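33-36 kDa outer membrane protein (Acinetobacter baumannii, PDB 6GIE) forms a beta-barrel in the outer membrane and, as a porin associated with carbapenem susceptibility, probably admits small solutes. Local coordinates at residues Y51-V56 / S73-A78. Numbering follows the deposited sequence.
Sequences YYFKNV and SNVSVA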
ATOM      1  N   TYR A  51      -8.312   0.374  11.651  1.00 20.36           N
ATOM      2  CA  TYR A  51      -9.684   0.694  12.040  1.00 21.55           C
ATOM      3  C   TYR A  51     -10.293   1.743  11.092  1.00 20.32           C
ATOM      4  O   TYR A  51      -9.847   2.858  11.027  1.00 20.08           O
ATOM      5  CB  TYR A  51      -9.696   1.228  13.461  1.00 24.28           C
ATOM      6  CG  TYR A  51     -11.072   1.716  13.875  1.00 29.21           C
ATOM      7  CD1 TYR A  51     -12.115   0.835  13.971  1.00 32.20           C
ATOM      8  CD2 TYR A  51     -11.321   3.057  14.163  1.00 31.57           C
ATOM      9  CE1 TYR A  51     -13.379   1.252  14.327  1.00 34.79           C
ATOM     10  CE2 TYR A  51     -12.596   3.471  14.537  1.00 34.12           C
ATOM     11  CZ  TYR A  51     -13.617   2.548  14.597  1.00 35.70           C
ATOM     12  OH  TYR A  51     -14.903   2.875  14.967  1.00 46.44           O
ATOM     13  N   TYR A  52     -11.360   1.367  10.414  1.00 21.92           N
ATOM     14  CA  TYR A  52     -12.068   2.260   9.511  1.00 23.19           C
ATOM     15  C   TYR A  52     -13.165   2.921  10.292  1.00 25.01           C
ATOM     16  O   TYR A  52     -13.849   2.281  11.126  1.00 24.44           O
ATOM     17  CB  TYR A  52     -12.593   1.496   8.293  1.00 23.52           C
ATOM     18  CG  TYR A  52     -11.461   0.837   7.514  1.00 20.39           C
ATOM     19  CD1 TYR A  52     -10.835   1.509   6.516  1.00 18.91           C
ATOM     20  CD2 TYR A  52     -11.032  -0.451   7.790  1.00 21.50           C
ATOM     21  CE1 TYR A  52      -9.763   0.998   5.824  1.00 18.30           C
ATOM     22  CE2 TYR A  52      -9.984  -1.031   7.043  1.00 25.70           C
ATOM     23  CZ  TYR A  52      -9.347  -0.274   6.042  1.00 22.20           C
ATOM     24  OH  TYR A  52      -8.303  -0.748   5.252  1.00 20.18           O
ATOM     25  N   PHE A  53     -13.308   4.229  10.079  1.00 24.00           N
ATOM     26  CA  PHE A  53     -14.249   4.988  10.917  1.00 25.71           C
ATOM     27  C   PHE A  53     -15.650   4.627  10.511  1.00 25.44           C
ATOM     28  O   PHE A  53     -16.551   4.781  11.252  1.00 24.75           O
ATOM     29  CB  PHE A  53     -14.059   6.486  10.739  1.00 26.83           C
ATOM     30  CG  PHE A  53     -12.686   6.987  11.100  1.00 29.33           C
ATOM     31  CD1 PHE A  53     -11.777   6.221  11.829  1.00 33.65           C
ATOM     32  CD2 PHE A  53     -12.321   8.279  10.751  1.00 31.68           C
ATOM     33  CE1 PHE A  53     -10.525   6.719  12.168  1.00 28.52           C
ATOM     34  CE2 PHE A  53     -11.077   8.763  11.071  1.00 29.58           C
ATOM     35  CZ  PHE A  53     -10.189   8.004  11.785  1.00 29.04           C
ATOM     36  N   LYS A  54     -15.840   4.159   9.293  1.00 27.11           N
ATOM     37  CA  LYS A  54     -17.164   3.764   8.872  1.00 31.43           C
ATOM     38  C   LYS A  54     -17.048   2.346   8.309  1.00 28.63           C
ATOM     39  O   LYS A  54     -15.951   1.925   7.955  1.00 23.24           O
ATOM     40  CB  LYS A  54     -17.612   4.799   7.840  1.00 46.54           C
ATOM     41  CG  LYS A  54     -18.811   4.498   6.948  1.00 55.11           C
ATOM     42  CD  LYS A  54     -19.522   5.782   6.478  1.00 54.05           C
ATOM     43  CE  LYS A  54     -18.595   6.930   6.027  1.00 68.63           C
ATOM     44  NZ  LYS A  54     -19.119   8.295   6.424  1.00 67.01           N
ATOM     45  N   ASN A  55     -18.163   1.618   8.327  1.00 27.90           N
ATOM     46  CA  ASN A  55     -18.331   0.368   7.663  1.00 31.17           C
ATOM     47  C   ASN A  55     -17.819   0.470   6.223  1.00 30.79           C
ATOM     48  O   ASN A  55     -18.136   1.431   5.515  1.00 27.91           O
ATOM     49  CB  ASN A  55     -19.803  -0.009   7.675  1.00 40.50           C
ATOM     50  CG  ASN A  55     -20.037  -1.454   7.319  1.00 56.29           C
ATOM     51  OD1 ASN A  55     -19.097  -2.257   7.207  1.00 60.24           O
ATOM     52  ND2 ASN A  55     -21.315  -1.811   7.154  1.00 79.02           N
ATOM     53  N   VAL A  56     -16.962  -0.477   5.837  1.00 27.19           N
ATOM     54  CA  VAL A  56     -16.480  -0.577   4.476  1.00 25.35           C
ATOM     55  C   VAL A  56     -17.270  -1.639   3.726  1.00 27.52           C
ATOM     56  O   VAL A  56     -17.325  -2.800   4.144  1.00 23.85           O
ATOM     57  CB  VAL A  56     -14.994  -0.968   4.418  1.00 21.26           C
ATOM     58  CG1 VAL A  56     -14.590  -1.139   2.939  1.00 21.32           C
ATOM     59  CG2 VAL A  56     -14.152   0.099   5.106  1.00 18.61           C
ATOM     60  N   SER A  73     -11.931   6.681   5.480  1.00 16.53           N
ATOM     61  CA  SER A  73     -11.028   7.211   6.509  1.00 18.07           C
ATOM     62  C   SER A  73     -10.746   6.138   7.606  1.00 18.31           C
ATOM     63  O   SER A  73     -11.624   5.288   7.894  1.00 19.16           O
ATOM     64  CB  SER A  73     -11.677   8.415   7.163  1.00 18.17           C
ATOM     65  OG  SER A  73     -11.957   9.369   6.134  1.00 17.78           O
ATOM     66  N   ASN A  74      -9.558   6.251   8.192  1.00 16.20           N
ATOM     67  CA  ASN A  74      -9.054   5.318   9.118  1.00 17.50           C
ATOM     68  C   ASN A  74      -7.738   5.712   9.828  1.00 19.21           C
ATOM     69  O   ASN A  74      -6.986   6.647   9.439  1.00 16.59           O
ATOM     70  CB  ASN A  74      -8.773   3.993   8.356  1.00 16.73           C
ATOM     71  CG  ASN A  74      -7.614   4.106   7.410  1.00 18.15           C
ATOM     72  OD1 ASN A  74      -6.479   3.912   7.825  1.00 21.97           O
ATOM     73  ND2 ASN A  74      -7.882   4.405   6.108  1.00 15.39           N
ATOM     74  N   VAL A  75      -7.429   4.908  10.838  1.00 19.77           N
ATOM     75  CA  VAL A  75      -6.149   4.946  11.435  1.00 21.77           C
ATOM     76  C   VAL A  75      -5.665   3.528  11.495  1.00 22.25           C
ATOM     77  O   VAL A  75      -6.467   2.576  11.634  1.00 19.42           O
ATOM     78  CB  VAL A  75      -6.211   5.483  12.877  1.00 26.27           C
ATOM     79  CG1 VAL A  75      -7.116   4.631  13.767  1.00 29.47           C
ATOM     80  CG2 VAL A  75      -4.824   5.512  13.520  1.00 29.69           C
ATOM     81  N   SER A  76      -4.340   3.430  11.505  1.00 20.70           N
ATOM     82  CA  SER A  76      -3.638   2.229  11.339  1.00 20.38           C
ATOM     83  C   SER A  76      -2.444   2.210  12.254  1.00 24.04           C
ATOM     84  O   SER A  76      -1.857   3.245  12.502  1.00 21.92           O
ATOM     85  CB  SER A  76      -3.204   2.128   9.873  1.00 20.95           C
ATOM     86  OG  SER A  76      -3.068   0.779   9.619  1.00 24.02           O
ATOM     87  N   VAL A  77      -2.098   1.020  12.787  1.00 21.52           N
ATOM     88  CA  VAL A  77      -0.877   0.876  13.501  1.00 21.35           C
ATOM     89  C   VAL A  77      -0.101  -0.299  12.921  1.00 22.38           C
ATOM     90  O   VAL A  77      -0.684  -1.228  12.386  1.00 26.27           O
ATOM     91  CB  VAL A  77      -1.159   0.675  14.984  1.00 23.75           C
ATOM     92  CG1 VAL A  77      -1.748   1.997  15.604  1.00 26.69           C
ATOM     93  CG2 VAL A  77      -2.028  -0.572  15.222  1.00 23.29           C
ATOM     94  N   ALA A  78       1.222  -0.274  13.022  1.00 22.97           N
ATOM     95  CA  ALA A  78       2.012  -1.354  12.485  1.00 25.31           C
ATOM     96  C   ALA A  78       3.245  -1.575  13.327  1.00 25.22           C
ATOM     97  O   ALA A  78       3.698  -0.681  14.016  1.00 29.57           O
ATOM     98  CB  ALA A  78       2.391  -1.086  10.973  1.00 22.67           C
TER
HETATM   99  O   HOH W   1     -14.233   4.656   6.934  1.00 28.07           O
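Tyr-51 and Val-75 pair through both backbone bonds of an antiparallel hydrogen-bonded pair, joining neighbouring strands 43-52 and 74-83 of the porin beta-barrel near the barrel end that carries both chain termini. Tyr-51 N reaches Val-75 O at 2.9 Å, nearly straight, and Val-75 N returns to Tyr-51 O at 3.2 Å. Backbone pairing runs on into the corner that the chain turns at Phe-53 and Lys-54, where Phe-53 N donates to Ser-73 O at 3.0 Å. That oxygen also receives a CA-H contact from Tyr-52, and a water that accepts from Lys-54 N stands 2.9 Å from Ser-73 O, extending the link beyond the last direct bond.

Phe-53 spreads one ring face over the Ser-73/Asn-74 backbone. Its CG stands anti to the carbonyl carbon (chi1 -60°), on the side of the backbone N that bonds to Ser-73, and a broad flat ring suits covering main chain. Asn-74 CA makes a CH-pi contact 4.0 Å from the ring centroid, while Ser-73 CB packs against Phe-53 CD2 at 3.6 Å. Branched Val-75 adds an apolar methyl, CG1, beside Phe-53 CE1 and Tyr-51 CB.

Tyr-52 and Asn-74, a non-hydrogen-bonded pair, point to the face opposite Tyr-51 and Val-75, where both are buried, and lie side by side, ring and amide planes 57° apart. Tyrosine supplies a long surface that also touches Ala-67 of helix 66-69; asparagine keeps a small polar group where backbone and carboxylate acceptors lie close. Its ND2 bonds to Ala-72 O and Glu-102 OE2, fixing the amide, and Ser-73 OG bonds to Tyr-104 N on strand 94-105. At the base of its side chain, Asn-74 CB rests 3.7 Å from Tyr-52 CD1.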